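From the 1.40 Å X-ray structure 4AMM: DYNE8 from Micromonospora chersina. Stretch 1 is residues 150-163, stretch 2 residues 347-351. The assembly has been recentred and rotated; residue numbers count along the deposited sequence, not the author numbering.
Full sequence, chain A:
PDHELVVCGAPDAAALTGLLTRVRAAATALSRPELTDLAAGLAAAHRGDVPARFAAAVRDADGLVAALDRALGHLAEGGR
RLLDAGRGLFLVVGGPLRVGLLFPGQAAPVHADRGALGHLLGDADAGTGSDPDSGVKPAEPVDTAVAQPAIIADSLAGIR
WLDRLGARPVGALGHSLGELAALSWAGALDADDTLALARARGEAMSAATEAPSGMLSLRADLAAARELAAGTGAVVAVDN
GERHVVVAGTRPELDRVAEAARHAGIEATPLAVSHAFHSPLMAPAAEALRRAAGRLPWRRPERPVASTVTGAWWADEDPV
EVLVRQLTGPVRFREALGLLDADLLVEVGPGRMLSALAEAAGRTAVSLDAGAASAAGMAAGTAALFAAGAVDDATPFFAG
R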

# COMPACT_ATOMS: atom_id res chain seq x y z
N ALA A 150 11.95 10.75 0.29
CA ALA A 150 11.17 10.79 -0.96
C ALA A 150 9.90 10.02 -0.84
O ALA A 150 8.81 10.56 -1.22
N ILE A 151 9.94 8.79 -0.32
CA ILE A 151 8.72 7.99 -0.19
C ILE A 151 7.78 8.67 0.79
O ILE A 151 6.53 8.71 0.54
N ILE A 152 8.24 9.19 1.93
CA ILE A 152 7.37 9.81 2.93
C ILE A 152 6.79 11.09 2.33
O ILE A 152 5.58 11.32 2.55
N ALA A 153 7.52 11.85 1.54
CA ALA A 153 6.91 13.06 0.92
C ALA A 153 5.75 12.63 0.02
O ALA A 153 4.66 13.29 0.06
N ASP A 154 5.87 11.57 -0.75
CA ASP A 154 4.75 11.12 -1.62
C ASP A 154 3.62 10.62 -0.74
O ASP A 154 2.44 10.85 -1.05
N SER A 155 3.89 9.87 0.32
CA SER A 155 2.81 9.42 1.25
C SER A 155 2.08 10.61 1.84
O SER A 155 0.83 10.56 2.04
N LEU A 156 2.82 11.64 2.23
CA LEU A 156 2.15 12.81 2.86
C LEU A 156 1.30 13.51 1.80
O LEU A 156 0.23 14.03 2.13
N ALA A 157 1.70 13.52 0.54
CA ALA A 157 0.85 14.05 -0.56
C ALA A 157 -0.37 13.18 -0.69
O ALA A 157 -1.50 13.72 -0.85
N GLY A 158 -0.25 11.86 -0.59
CA GLY A 158 -1.49 11.03 -0.57
C GLY A 158 -2.36 11.32 0.62
O GLY A 158 -3.58 11.27 0.41
N ILE A 159 -1.82 11.58 1.81
CA ILE A 159 -2.69 11.93 2.91
C ILE A 159 -3.39 13.27 2.59
O ILE A 159 -4.59 13.39 2.90
N ARG A 160 -2.75 14.22 2.00
CA ARG A 160 -3.42 15.50 1.60
C ARG A 160 -4.53 15.17 0.61
O ARG A 160 -5.61 15.86 0.75
N TRP A 161 -4.41 14.20 -0.28
CA TRP A 161 -5.55 13.84 -1.16
C TRP A 161 -6.66 13.23 -0.38
O TRP A 161 -7.85 13.59 -0.57
N LEU A 162 -6.38 12.31 0.51
CA LEU A 162 -7.45 11.77 1.39
C LEU A 162 -8.11 12.88 2.18
O LEU A 162 -9.38 12.85 2.36
N ASP A 163 -7.34 13.83 2.69
CA ASP A 163 -7.95 14.97 3.44
C ASP A 163 -8.83 15.84 2.50
O ASP A 163 -9.98 16.18 2.94
N GLU A 347 -3.71 1.68 -0.80
CA GLU A 347 -2.31 2.10 -0.53
C GLU A 347 -2.10 3.57 -0.83
O GLU A 347 -2.50 4.07 -1.91
N VAL A 348 -1.49 4.25 0.15
CA VAL A 348 -1.30 5.74 0.11
C VAL A 348 0.19 6.11 0.05
O VAL A 348 0.87 6.29 1.07
N GLY A 349 0.73 6.15 -1.15
CA GLY A 349 2.18 6.30 -1.21
C GLY A 349 2.46 5.96 -2.62
O GLY A 349 1.57 5.68 -3.47
N PRO A 350 3.76 6.06 -2.94
CA PRO A 350 4.21 5.80 -4.28
C PRO A 350 4.32 4.30 -4.50
O PRO A 350 4.66 3.57 -3.58
N GLY A 351 4.05 3.91 -5.74
CA GLY A 351 4.15 2.54 -6.21
C GLY A 351 2.99 1.69 -5.69
O GLY A 351 2.01 2.21 -5.17

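Residues 150-163 form one unbroken helical segment, and the irregular segment 348-350 lies against it so closely that the CA atoms of Ser155 and Gly349 are 4.0 Å apart. Two glycines, one on each side, leave room where a CB would clash. At Gly158 an ideal CB would lie 2.7 Å from Val348 CG1, a clash; the bare backbone instead leaves a groove into which the valine inserts, with Val348 CG1 3.5 Å from Gly158 C. At Gly349 an ideal CB would come within 2.8 Å of Ser155 OG, again too close.

Val348 points toward the helix with chi1 at -173° (t). Val348 CG1 sits over Gly158 and 4.3 Å from Ile159 CG1; Leu162 CD1 packs against both methyls, 3.9 Å from Val348 CG2 and 4.1 Å from Val348 CG1. Leu162 points toward the loop in the m,t rotamer (-58°, 174°), and this carries CD1 to the valine. Ile159, m,t as well, leaves its helix sideways and adds only a marginal contact.

Ser155 adopts chi1 -63° (m), which turns its hydroxyl back along the helix. Ser155 OG is thereby 3.2 Å from Ile151 O, one turn earlier, and 3.2 Å from Val348 O across the interface. Both oxygens are within reach of the single hydroxyl proton, and the geometry does not settle which accepts it.

Pro350 points toward the helix, its ring in the C-gamma endo pucker, and covers the preceding turn. Pro350 CD lies 3.8 Å from Ile151 O, and Pro350 CG lies 4.2 Å from CG2 of Ile151, an m,t side chain directed sideways. Asp154 points toward the loop with chi1 -72° (m), bringing Asp154 OD2 to 3.6 Å from Pro350 CB; this is packing against carbon, without a polar partner in the loop.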

# COMPACT_ATOMS: atom_id res chain seq x y z
CB ALA A 150 11.97 10.30 -2.11
CB ILE A 151 9.12 6.65 0.34
CG1 ILE A 151 9.85 5.91 -0.81
CG2 ILE A 151 7.90 5.82 0.80
CD1 ILE A 151 10.66 4.64 -0.31
CB ILE A 152 8.15 10.02 4.24
CG1 ILE A 152 8.41 8.69 4.90
CG2 ILE A 152 7.42 11.02 5.11
CD1 ILE A 152 7.08 8.01 5.42
CB ALA A 153 7.97 13.83 0.14
CB ASP A 154 5.17 10.06 -2.65
CG ASP A 154 6.01 10.64 -3.77
OD1 ASP A 154 5.85 11.82 -4.15
OD2 ASP A 154 6.83 9.85 -4.31
CB SER A 155 3.34 8.47 2.31
OG SER A 155 3.81 7.30 1.61
CB LEU A 156 3.23 13.80 3.37
CG LEU A 156 3.94 13.23 4.57
CD1 LEU A 156 5.20 14.12 4.87
CD2 LEU A 156 3.07 13.16 5.87
CB ALA A 157 1.61 14.09 -1.85
CB ILE A 159 -1.85 12.05 4.16
CG1 ILE A 159 -1.37 10.64 4.59
CG2 ILE A 159 -2.64 12.73 5.30
CD1 ILE A 159 -0.22 10.66 5.61
CB ARG A 160 -2.45 16.42 0.94
CG ARG A 160 -1.46 17.03 2.01
CD ARG A 160 -0.69 18.26 1.45
NE ARG A 160 0.01 18.02 0.20
CZ ARG A 160 1.29 17.59 0.03
NH1 ARG A 160 1.99 17.23 1.06
NH2 ARG A 160 1.81 17.47 -1.18
CB TRP A 161 -5.00 12.86 -2.24
CG TRP A 161 -6.00 12.32 -3.25
CD1 TRP A 161 -6.42 11.06 -3.35
CD2 TRP A 161 -6.66 13.10 -4.23
NE1 TRP A 161 -7.33 10.97 -4.40
CE2 TRP A 161 -7.48 12.21 -4.95
CE3 TRP A 161 -6.60 14.44 -4.60
CZ2 TRP A 161 -8.30 12.64 -6.04
CZ3 TRP A 161 -7.43 14.87 -5.72
CH2 TRP A 161 -8.23 13.93 -6.41
CB LEU A 162 -6.93 10.71 2.43
CG LEU A 162 -6.26 9.52 1.79
CD1 LEU A 162 -5.67 8.64 2.90
CD2 LEU A 162 -7.23 8.69 0.93
CB ASP A 163 -6.86 15.88 3.98
CG ASP A 163 -6.00 15.27 5.09
OD1 ASP A 163 -6.44 14.32 5.79
OD2 ASP A 163 -4.90 15.93 5.23
CB GLU A 347 -1.39 1.15 -1.34
CG GLU A 347 0.11 1.43 -1.15
CD GLU A 347 0.98 0.41 -1.89
OE1 GLU A 347 0.45 -0.43 -2.64
OE2 GLU A 347 2.14 0.36 -1.54
CB VAL A 348 -1.92 6.31 1.40
CG1 VAL A 348 -1.96 7.88 1.40
CG2 VAL A 348 -3.36 5.83 1.59
CB PRO A 350 5.62 6.45 -4.28
CG PRO A 350 6.08 6.46 -2.90
CD PRO A 350 4.84 6.40 -1.99